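Local coordinates for protein 4-methyl-5(B-hydroxyethyl)-thiazole monophosphate biosynthesis enzyme (Vibrio cholerae O1 biovar El Tor, PDB 3OT1) that is of unknown function but belongs to the DJ-1/PfpI family and may take part in making the thiazole phosphate used in thiamine biosynthesis, at residues E22-I27 and G164-F169; F169-I174 and M190-Q195; C67-F72 and I97-Q102; L116-Q121 and L157-G162. All blocks are in the same frame, centred on the assembly; numbering follows the deposited sequence. Where two conformers were deposited one is given.

Contact 1 (E22-I27 and G164-F169); sequences EMETVI and GTALEF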
# COMPACT_ATOMS: atom_id res chain seq x y z
N GLU A 22 5.45 4.70 3.49
CA GLU A 22 5.21 4.71 2.06
C GLU A 22 4.01 3.88 1.64
O GLU A 22 3.33 4.26 0.69
CB GLU A 22 6.45 4.29 1.26
CG GLU A 22 7.12 3.01 1.73
CD GLU A 22 8.22 3.30 2.74
OE1 GLU A 22 7.87 3.58 3.90
OE2 GLU A 22 9.41 3.28 2.38
N MSE A 23 3.75 2.74 2.28
CA MSE A 23 2.57 1.97 1.88
C MSE A 23 1.31 2.71 2.30
O MSE A 23 0.33 2.72 1.56
CB MSE A 23 2.57 0.50 2.31
CG MSE A 23 2.05 0.19 3.67
SE MSE A 23 2.16 -1.72 4.00
CE MSE A 23 0.29 -2.30 4.18
N GLU A 24 1.31 3.33 3.47
CA GLU A 24 0.15 4.14 3.83
C GLU A 24 -0.09 5.24 2.80
O GLU A 24 -1.20 5.48 2.35
CB GLU A 24 0.34 4.76 5.21
CG GLU A 24 0.39 3.74 6.33
CD GLU A 24 0.77 4.31 7.69
OE1 GLU A 24 0.82 5.53 7.87
OE2 GLU A 24 1.03 3.46 8.60
N THR A 25 0.98 5.95 2.46
CA THR A 25 0.90 7.03 1.50
C THR A 25 0.33 6.56 0.17
O THR A 25 -0.58 7.18 -0.37
CB THR A 25 2.31 7.65 1.27
OG1 THR A 25 2.82 8.16 2.51
CG2 THR A 25 2.24 8.79 0.27
N VAL A 26 0.90 5.50 -0.38
CA VAL A 26 0.53 5.06 -1.71
C VAL A 26 -0.86 4.42 -1.70
O VAL A 26 -1.61 4.59 -2.66
CB VAL A 26 1.63 4.16 -2.30
CG1 VAL A 26 1.18 3.59 -3.62
CG2 VAL A 26 2.91 4.97 -2.47
N ILE A 27 -1.23 3.72 -0.64
CA ILE A 27 -2.60 3.23 -0.52
C ILE A 27 -3.58 4.40 -0.57
O ILE A 27 -4.60 4.33 -1.27
CB ILE A 27 -2.80 2.38 0.75
CG1 ILE A 27 -2.06 1.05 0.63
CG2 ILE A 27 -4.32 2.18 1.04
CD1 ILE A 27 -1.92 0.28 1.95
N GLY A 164 -2.24 -1.76 8.06
CA GLY A 164 -3.31 -2.70 7.84
C GLY A 164 -4.71 -2.12 7.89
O GLY A 164 -5.67 -2.84 7.60
N THR A 165 -4.84 -0.84 8.26
CA THR A 165 -6.12 -0.14 8.19
C THR A 165 -6.16 0.92 7.09
O THR A 165 -7.17 1.61 6.95
CB THR A 165 -6.51 0.52 9.55
OG1 THR A 165 -5.63 1.61 9.81
CG2 THR A 165 -6.49 -0.50 10.70
N ALA A 166 -5.10 1.06 6.31
CA ALA A 166 -4.99 2.16 5.39
C ALA A 166 -6.04 2.09 4.27
O ALA A 166 -6.57 3.11 3.85
CB ALA A 166 -3.57 2.28 4.82
N LEU A 167 -6.29 0.89 3.74
CA LEU A 167 -7.31 0.74 2.72
C LEU A 167 -8.70 1.09 3.27
O LEU A 167 -9.48 1.83 2.65
CB LEU A 167 -7.24 -0.67 2.19
CG LEU A 167 -8.14 -1.03 1.04
CD1 LEU A 167 -8.08 0.02 -0.04
CD2 LEU A 167 -7.76 -2.41 0.49
N GLU A 168 -9.02 0.58 4.46
CA GLU A 168 -10.27 0.90 5.13
C GLU A 168 -10.41 2.41 5.32
O GLU A 168 -11.48 2.97 5.10
CB GLU A 168 -10.33 0.21 6.49
CG GLU A 168 -10.45 -1.29 6.41
CD GLU A 168 -9.93 -1.95 7.67
OE1 GLU A 168 -10.64 -1.94 8.68
OE2 GLU A 168 -8.80 -2.47 7.66
N PHE A 169 -9.34 3.06 5.72
CA PHE A 169 -9.29 4.51 5.94
C PHE A 169 -9.54 5.27 4.65
O PHE A 169 -10.35 6.21 4.62
CB PHE A 169 -7.91 4.81 6.54
CG PHE A 169 -7.48 6.25 6.58
CD1 PHE A 169 -8.00 7.14 7.50
CD2 PHE A 169 -6.45 6.69 5.78
CE1 PHE A 169 -7.50 8.40 7.61
CE2 PHE A 169 -5.96 7.97 5.87
CZ PHE A 169 -6.50 8.83 6.79

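Contact 2 (F169-I174 and M190-Q195); sequences FALAMI and MVLHPQ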
# COMPACT_ATOMS: atom_id res chain seq x y z
N PHE A 169 -9.34 3.06 5.72
CA PHE A 169 -9.29 4.51 5.94
C PHE A 169 -9.54 5.27 4.65
O PHE A 169 -10.35 6.21 4.62
CB PHE A 169 -7.91 4.81 6.54
CG PHE A 169 -7.48 6.25 6.58
CD1 PHE A 169 -8.00 7.14 7.50
CD2 PHE A 169 -6.45 6.69 5.78
CE1 PHE A 169 -7.50 8.40 7.61
CE2 PHE A 169 -5.96 7.97 5.87
CZ PHE A 169 -6.50 8.83 6.79
N ALA A 170 -8.81 4.94 3.58
CA ALA A 170 -8.97 5.63 2.31
C ALA A 170 -10.40 5.45 1.75
O ALA A 170 -10.98 6.40 1.22
CB ALA A 170 -7.92 5.18 1.32
N LEU A 171 -10.95 4.25 1.87
CA LEU A 171 -12.31 4.00 1.43
C LEU A 171 -13.32 4.78 2.26
O LEU A 171 -14.30 5.29 1.70
CB LEU A 171 -12.60 2.50 1.44
CG LEU A 171 -11.83 1.72 0.37
CD1 LEU A 171 -11.84 0.22 0.70
CD2 LEU A 171 -12.32 2.00 -1.05
N ALA A 172 -13.09 4.91 3.56
CA ALA A 172 -13.96 5.74 4.41
C ALA A 172 -13.89 7.20 3.98
O ALA A 172 -14.91 7.90 3.98
CB ALA A 172 -13.54 5.61 5.86
N MSE A 173 -12.71 7.68 3.60
CA MSE A 173 -12.58 9.03 3.07
C MSE A 173 -13.46 9.22 1.85
O MSE A 173 -14.16 10.22 1.73
CB MSE A 173 -11.15 9.35 2.67
CG MSE A 173 -10.14 9.60 3.76
SE MSE A 173 -8.44 10.16 3.08
CE MSE A 173 -9.11 11.49 2.45
N ILE A 174 -13.43 8.27 0.93
CA ILE A 174 -14.29 8.34 -0.25
C ILE A 174 -15.76 8.37 0.15
O ILE A 174 -16.53 9.17 -0.39
CB ILE A 174 -14.02 7.17 -1.21
CG1 ILE A 174 -12.60 7.25 -1.79
CG2 ILE A 174 -15.03 7.16 -2.36
CD1 ILE A 174 -12.10 5.90 -2.33
N MSE A 190 -10.91 -4.48 -5.06
CA MSE A 190 -9.69 -4.44 -4.39
C MSE A 190 -9.45 -5.72 -3.57
O MSE A 190 -8.37 -5.88 -3.05
CB MSE A 190 -9.63 -3.12 -3.67
CG MSE A 190 -9.88 -1.97 -4.65
SE MSE A 190 -9.67 -0.31 -3.76
CE MSE A 190 -7.75 -0.30 -3.59
N VAL A 191 -10.42 -6.64 -3.52
CA VAL A 191 -10.28 -7.94 -2.82
C VAL A 191 -9.98 -7.70 -1.34
O VAL A 191 -9.09 -8.30 -0.74
CB VAL A 191 -9.27 -8.94 -3.49
CG1 VAL A 191 -9.59 -10.35 -3.06
CG2 VAL A 191 -9.33 -8.81 -5.02
N LEU A 192 -10.76 -6.79 -0.75
CA LEU A 192 -10.77 -6.63 0.70
C LEU A 192 -11.15 -7.94 1.36
O LEU A 192 -11.82 -8.77 0.76
CB LEU A 192 -11.81 -5.58 1.13
CG LEU A 192 -11.43 -4.11 1.03
CD1 LEU A 192 -11.25 -3.64 -0.39
CD2 LEU A 192 -12.48 -3.29 1.76
N HIS A 193 -10.74 -8.08 2.62
CA HIS A 193 -11.26 -9.15 3.42
C HIS A 193 -12.77 -8.89 3.53
O HIS A 193 -13.20 -7.75 3.66
CB HIS A 193 -10.60 -9.17 4.81
CG HIS A 193 -11.01 -10.35 5.64
ND1 HIS A 193 -12.21 -10.41 6.30
CD2 HIS A 193 -10.41 -11.55 5.84
CE1 HIS A 193 -12.34 -11.59 6.88
NE2 HIS A 193 -11.25 -12.29 6.63
N PRO A 194 -13.59 -9.95 3.52
CA PRO A 194 -15.04 -9.77 3.63
C PRO A 194 -15.49 -8.86 4.78
O PRO A 194 -16.44 -8.07 4.57
CB PRO A 194 -15.52 -11.20 3.82
CG PRO A 194 -14.58 -11.95 2.94
CD PRO A 194 -13.25 -11.35 3.24
N GLN A 195 -14.79 -8.90 5.92
CA GLN A 195 -15.14 -8.06 7.05
C GLN A 195 -14.89 -6.60 6.75
O GLN A 195 -15.68 -5.73 7.15
CB GLN A 195 -14.37 -8.46 8.32
CG GLN A 195 -14.92 -9.72 8.99
CD GLN A 195 -16.31 -9.47 9.56
OE1 GLN A 195 -16.48 -8.64 10.46
NE2 GLN A 195 -17.32 -10.16 9.04

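Contact 3 (C67-F72 and I97-Q102); sequences CSAEAF and IDAFSQ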
# COMPACT_ATOMS: atom_id res chain seq x y z
N CYS A 67 1.31 25.15 -1.26
CA CYS A 67 -0.04 24.67 -1.13
C CYS A 67 -0.90 25.63 -0.37
O CYS A 67 -0.48 26.18 0.64
CB CYS A 67 -0.04 23.35 -0.38
SG CYS A 67 0.81 22.05 -1.29
N SER A 68 -2.11 25.82 -0.87
CA SER A 68 -3.09 26.59 -0.11
C SER A 68 -4.41 25.84 -0.09
O SER A 68 -4.83 25.19 -1.07
CB SER A 68 -3.23 28.02 -0.64
OG SER A 68 -2.07 28.78 -0.36
N ALA A 69 -5.04 25.90 1.08
CA ALA A 69 -6.18 25.06 1.36
C ALA A 69 -7.35 25.27 0.42
O ALA A 69 -8.09 24.34 0.19
CB ALA A 69 -6.61 25.23 2.82
N GLU A 70 -7.55 26.48 -0.14
CA GLU A 70 -8.72 26.74 -1.02
C GLU A 70 -8.68 25.92 -2.31
O GLU A 70 -9.72 25.75 -2.96
CB GLU A 70 -8.92 28.22 -1.37
CG GLU A 70 -8.05 28.77 -2.49
CD GLU A 70 -6.62 29.02 -2.07
OE1 GLU A 70 -5.76 29.18 -2.98
OE2 GLU A 70 -6.35 29.07 -0.85
N ALA A 71 -7.49 25.40 -2.66
CA ALA A 71 -7.35 24.57 -3.86
C ALA A 71 -7.72 23.11 -3.62
O ALA A 71 -7.61 22.31 -4.54
CB ALA A 71 -5.93 24.64 -4.39
N PHE A 72 -8.13 22.76 -2.40
CA PHE A 72 -8.40 21.37 -2.06
C PHE A 72 -9.69 21.22 -1.28
O PHE A 72 -10.14 22.15 -0.61
CB PHE A 72 -7.23 20.80 -1.23
CG PHE A 72 -5.92 20.90 -1.95
CD1 PHE A 72 -5.57 19.96 -2.90
CD2 PHE A 72 -5.04 21.94 -1.72
CE1 PHE A 72 -4.37 20.05 -3.59
CE2 PHE A 72 -3.85 22.03 -2.40
CZ PHE A 72 -3.50 21.05 -3.34
N ILE A 97 -3.08 22.38 8.56
CA ILE A 97 -4.11 21.74 9.39
C ILE A 97 -5.12 22.80 9.87
O ILE A 97 -6.33 22.59 9.79
CB ILE A 97 -3.50 20.99 10.58
CG1 ILE A 97 -2.66 19.79 10.09
CG2 ILE A 97 -4.59 20.56 11.56
CD1 ILE A 97 -1.78 19.22 11.18
N ASP A 98 -4.61 23.93 10.36
CA ASP A 98 -5.47 25.02 10.80
C ASP A 98 -6.36 25.52 9.65
O ASP A 98 -7.55 25.74 9.81
CB ASP A 98 -4.64 26.19 11.31
CG ASP A 98 -3.78 25.87 12.53
OD1 ASP A 98 -4.03 24.89 13.22
OD2 ASP A 98 -2.82 26.65 12.76
N ALA A 99 -5.75 25.70 8.49
CA ALA A 99 -6.48 26.28 7.35
C ALA A 99 -7.60 25.36 6.88
O ALA A 99 -8.72 25.82 6.66
CB ALA A 99 -5.53 26.61 6.20
N PHE A 100 -7.33 24.07 6.71
CA PHE A 100 -8.35 23.12 6.28
C PHE A 100 -9.47 23.03 7.30
O PHE A 100 -10.64 23.07 6.96
CB PHE A 100 -7.76 21.72 6.05
CG PHE A 100 -7.18 21.52 4.67
CD1 PHE A 100 -7.92 20.93 3.65
CD2 PHE A 100 -5.89 21.88 4.39
CE1 PHE A 100 -7.40 20.73 2.40
CE2 PHE A 100 -5.33 21.64 3.13
CZ PHE A 100 -6.10 21.07 2.13
N SER A 101 -9.11 22.90 8.57
CA SER A 101 -10.11 22.73 9.60
C SER A 101 -10.98 23.98 9.74
O SER A 101 -12.18 23.85 9.94
CB SER A 101 -9.51 22.29 10.94
OG SER A 101 -8.66 23.26 11.45
N GLN A 102 -10.39 25.15 9.56
CA GLN A 102 -11.15 26.42 9.68
C GLN A 102 -11.93 26.75 8.41
O GLN A 102 -12.68 27.70 8.37
CB GLN A 102 -10.21 27.54 10.05
CG GLN A 102 -9.67 27.37 11.48
CD GLN A 102 -8.51 28.28 11.83
OE1 GLN A 102 -8.36 29.37 11.27
NE2 GLN A 102 -7.73 27.86 12.82

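Contact 4 (L116-Q121 and L157-G162); sequences LVFAKQ and LLTSQG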
# COMPACT_ATOMS: atom_id res chain seq x y z
N LEU A 116 1.67 12.09 17.22
CA LEU A 116 2.87 12.91 17.17
C LEU A 116 2.66 14.29 16.58
O LEU A 116 3.50 15.18 16.81
CB LEU A 116 4.00 12.19 16.45
CG LEU A 116 4.45 10.88 17.09
CD1 LEU A 116 5.64 10.30 16.32
CD2 LEU A 116 4.78 11.06 18.57
N VAL A 117 1.55 14.49 15.85
CA VAL A 117 1.21 15.80 15.31
C VAL A 117 0.04 16.41 16.10
O VAL A 117 0.21 17.45 16.74
CB VAL A 117 0.93 15.78 13.80
CG1 VAL A 117 0.64 17.22 13.33
CG2 VAL A 117 2.10 15.15 13.05
N PHE A 118 -1.14 15.79 16.07
CA PHE A 118 -2.30 16.47 16.64
C PHE A 118 -2.19 16.62 18.17
O PHE A 118 -2.36 17.72 18.70
CB PHE A 118 -3.61 15.75 16.33
CG PHE A 118 -3.93 15.58 14.86
CD1 PHE A 118 -3.35 16.36 13.85
CD2 PHE A 118 -4.86 14.61 14.49
CE1 PHE A 118 -3.69 16.14 12.53
CE2 PHE A 118 -5.20 14.43 13.19
CZ PHE A 118 -4.63 15.17 12.21
N ALA A 119 -1.92 15.52 18.86
CA ALA A 119 -1.86 15.55 20.31
C ALA A 119 -0.70 16.46 20.76
O ALA A 119 -0.90 17.27 21.67
CB ALA A 119 -1.78 14.17 20.88
N LYS A 120 0.45 16.42 20.08
CA LYS A 120 1.62 17.22 20.48
C LYS A 120 1.55 18.72 20.14
O LYS A 120 2.15 19.53 20.82
CB LYS A 120 2.91 16.62 19.88
CG LYS A 120 3.29 15.27 20.46
CD LYS A 120 3.47 15.33 21.96
N GLN A 121 0.81 19.09 19.09
CA GLN A 121 0.75 20.47 18.61
C GLN A 121 -0.63 21.11 18.77
O GLN A 121 -0.93 22.11 18.12
CB GLN A 121 1.26 20.55 17.17
CG GLN A 121 2.74 20.21 17.01
CD GLN A 121 3.65 21.20 17.72
OE1 GLN A 121 3.30 22.38 17.89
NE2 GLN A 121 4.80 20.72 18.14
N LEU A 157 -13.11 15.21 11.28
CA LEU A 157 -11.82 14.55 11.48
C LEU A 157 -11.94 13.04 11.33
O LEU A 157 -12.74 12.38 11.98
CB LEU A 157 -11.28 14.86 12.89
CG LEU A 157 -9.95 14.20 13.22
CD1 LEU A 157 -8.82 14.79 12.38
CD2 LEU A 157 -9.65 14.29 14.72
N LEU A 158 -11.10 12.46 10.47
CA LEU A 158 -11.06 11.02 10.27
C LEU A 158 -9.69 10.53 10.68
O LEU A 158 -8.68 11.04 10.17
CB LEU A 158 -11.30 10.70 8.80
CG LEU A 158 -11.37 9.20 8.45
CD1 LEU A 158 -12.66 8.57 9.04
CD2 LEU A 158 -11.29 9.00 6.94
N THR A 159 -9.62 9.55 11.57
CA THR A 159 -8.35 8.97 11.93
C THR A 159 -8.37 7.45 11.82
O THR A 159 -9.42 6.82 11.79
CB THR A 159 -7.91 9.41 13.35
OG1 THR A 159 -8.93 9.09 14.29
CG2 THR A 159 -7.56 10.88 13.37
N SER A 160 -7.17 6.87 11.73
CA SER A 160 -7.06 5.44 11.59
C SER A 160 -5.70 4.98 12.12
O SER A 160 -4.86 5.79 12.48
CB SER A 160 -7.29 5.04 10.14
OG SER A 160 -7.41 3.65 9.92
N GLN A 161 -5.48 3.68 12.20
CA GLN A 161 -4.42 3.11 13.02
C GLN A 161 -3.09 2.75 12.36
O GLN A 161 -2.06 2.95 12.97
CB GLN A 161 -4.95 1.87 13.75
CG GLN A 161 -6.10 2.19 14.72
CD GLN A 161 -6.36 1.06 15.67
OE1 GLN A 161 -5.55 0.13 15.81
NE2 GLN A 161 -7.45 1.16 16.40
N GLY A 162 -3.06 2.17 11.17
CA GLY A 162 -1.78 1.66 10.69
C GLY A 162 -1.83 1.13 9.29
O GLY A 162 -2.83 1.25 8.58

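Contact 1 (E22-I27 and G164-F169)
E24 and I27, a helical turn apart near the start of helix 22-34, lie against A166 and L167 in the first turn of helix 166-178. At M23 the backbone N makes a weak hydrogen bond to an acidic side chain of a neighbouring subunit. E24 meets the second helix with its backbone and the root of its side chain, CA lying 4.3 Å from A166 CB. Beyond CG the extended chain carries the carboxylate on to G79, whose backbone N donates to OE1, and against C111. This is the arrangement of the DJ-1 superfamily, in which the glutamate of this helix faces the cysteine at the nucleophile elbow; the likeness suggests, without proving, a similar site here. I27 carries most of the contact. Its chi1 of -70° sets CG2 trans to the backbone N and points it at the opposing backbone, 3.6 Å from L167 N. I27 CG2 and I27 CD1 each come within 3.9 Å of A166 CB, so that methyl rests against both ends of the branched chain. L167 takes part through its root, I27 CG2 to L167 CB being 4.2 Å. A166 and E24 also both touch I110 of strand 106-110, which ties the helix pair to the sheet.

Contact 2 (F169-I174 and M190-Q195)
L171 and L192 meet tip to tip, helix 166-178 reaching out to the turn that precedes helix 194-201. The contact between the two segments is apolar. One methyl of L171 meets the other leucine: L171 CD1 lies 3.7 Å from L192 CD2 and 4.1 Å from L192 CD1, against the fork of that side chain. The second branch turns to the selenomethionine M190, with L171 CD2 4.4 Å from M190 SE. M190 and L192 were each modelled in two conformers, so these distances describe one of them. Hydrogen bonding here is local to the turn. H193 is the N-cap of helix 194-201: its ring atom ND1 accepts from Q195 N at 3.0 Å, nearly straight (166°) but 17° out of the ring plane. ND1 therefore serves as acceptor, and a neutral ring would probably carry its proton on NE2. P194 CD lies over one face of the imidazole, and H193 N donates in turn to Q196 OE1. The turn also borders the second subunit, where a basic side chain of the neighbouring chain bonds to L192 O. Around the contact, L171 packs on V186 and A187 of helix 180-187, M190 reaches T31 of helix 22-34, and F169 and M173 face strands 106-110 and 157-160.

Contact 3 (C67-F72 and I97-Q102)
The ring of F100 is met by A69 over one face and by F72 at its edge. A69 CB makes a CH-pi contact, 4.0 Å from the centroid of the F100 ring and 20° off its normal, displaced toward the CD2-CE2 rim. F72 comes in near the ring plane: its CB is 3.6 Å from F100 CZ. The two rings are set obliquely and do not stack; the nearest approach is the F72 methylene at the F100 edge. With CG anti to the carbonyl carbon (chi1 -86°), the F100 side chain leaves its helix toward the loop, although its root does not point there. Segment 67-72 leads into strand 74-77, and helix 91-102 belongs to the beta-alpha-beta crossover from that strand to the parallel strand 106-110, so the contact brings the approach to the first strand against the last helix of the connection. A short 3-10 turn, with F72 N bonded to A69 O at 3.0 Å, puts A69 and F72 on the same aromatic neighbour. K105 NZ also bonds to the backbone O atoms of both residues. L13 of strand 11-16 touches both phenylalanines. Outside the ring, A69 CB meets A99 CB at 3.8 Å, a methyl pair at the more exposed side.

Contact 4 (L116-Q121 and L157-G162)
S160 OG, bonded to R148 O and to T165 OG1, holds the end of strand 157-160, the strand whose L157 and T159 meet F118 of helix 113-119. This is the alpha/beta sandwich of the DJ-1 superfamily: strand 157-160 runs parallel to 106-110 on one side and antiparallel to 149-152 on the other, while helix 113-119 follows C111, at what is probably the nucleophile elbow of this family, and lies over one sheet face. F118 is its reach to this strand. A chi1 of -58° puts CG beside the backbone N, sending the ring from the helix toward the sheet with CE2 foremost. F118 CE2 comes 3.7 Å from L157 CD1, and the two side chains run alongside, pointing opposite ways, as they pass. T159, two residues along on the same strand face, offers its methyl at the ring edge, CG2 lying 4.3 Å from F118 CE2. F118 also rests on V107 and A109 of strand 106-110 and packs edge-to-face with F124, which L157 touches too. A wider pi-type turn spans 116-119, and from within it V117 O accepts from Q121 N at 2.9 Å. While T159 CG2 faces the ring, T159 OG1 is engaged by the backbone N of T130.

In the fold
From the N terminus, helix 22-34 opens contact 1, which closes only at 164-169 and so spans most of the fold. Contacts 3 and 4 lie within that span, one after the other: contact 3 closes a loop of 24 residues around the crossover from strand 74-77, and contact 4 brings strand 157-160 back to helix 113-119. These two touch where I97 packs on V117 and F118; contact 3 lies across the chain's centre from contact 1. Contact 2 follows in series, sharing F169 with contact 1 and tying helix 166-178 to the turn before helix 194-201; L167 touches M190 and L192. L158, on the sheet face away from F118, joins contact 4 to F169 and M173 of contact 2.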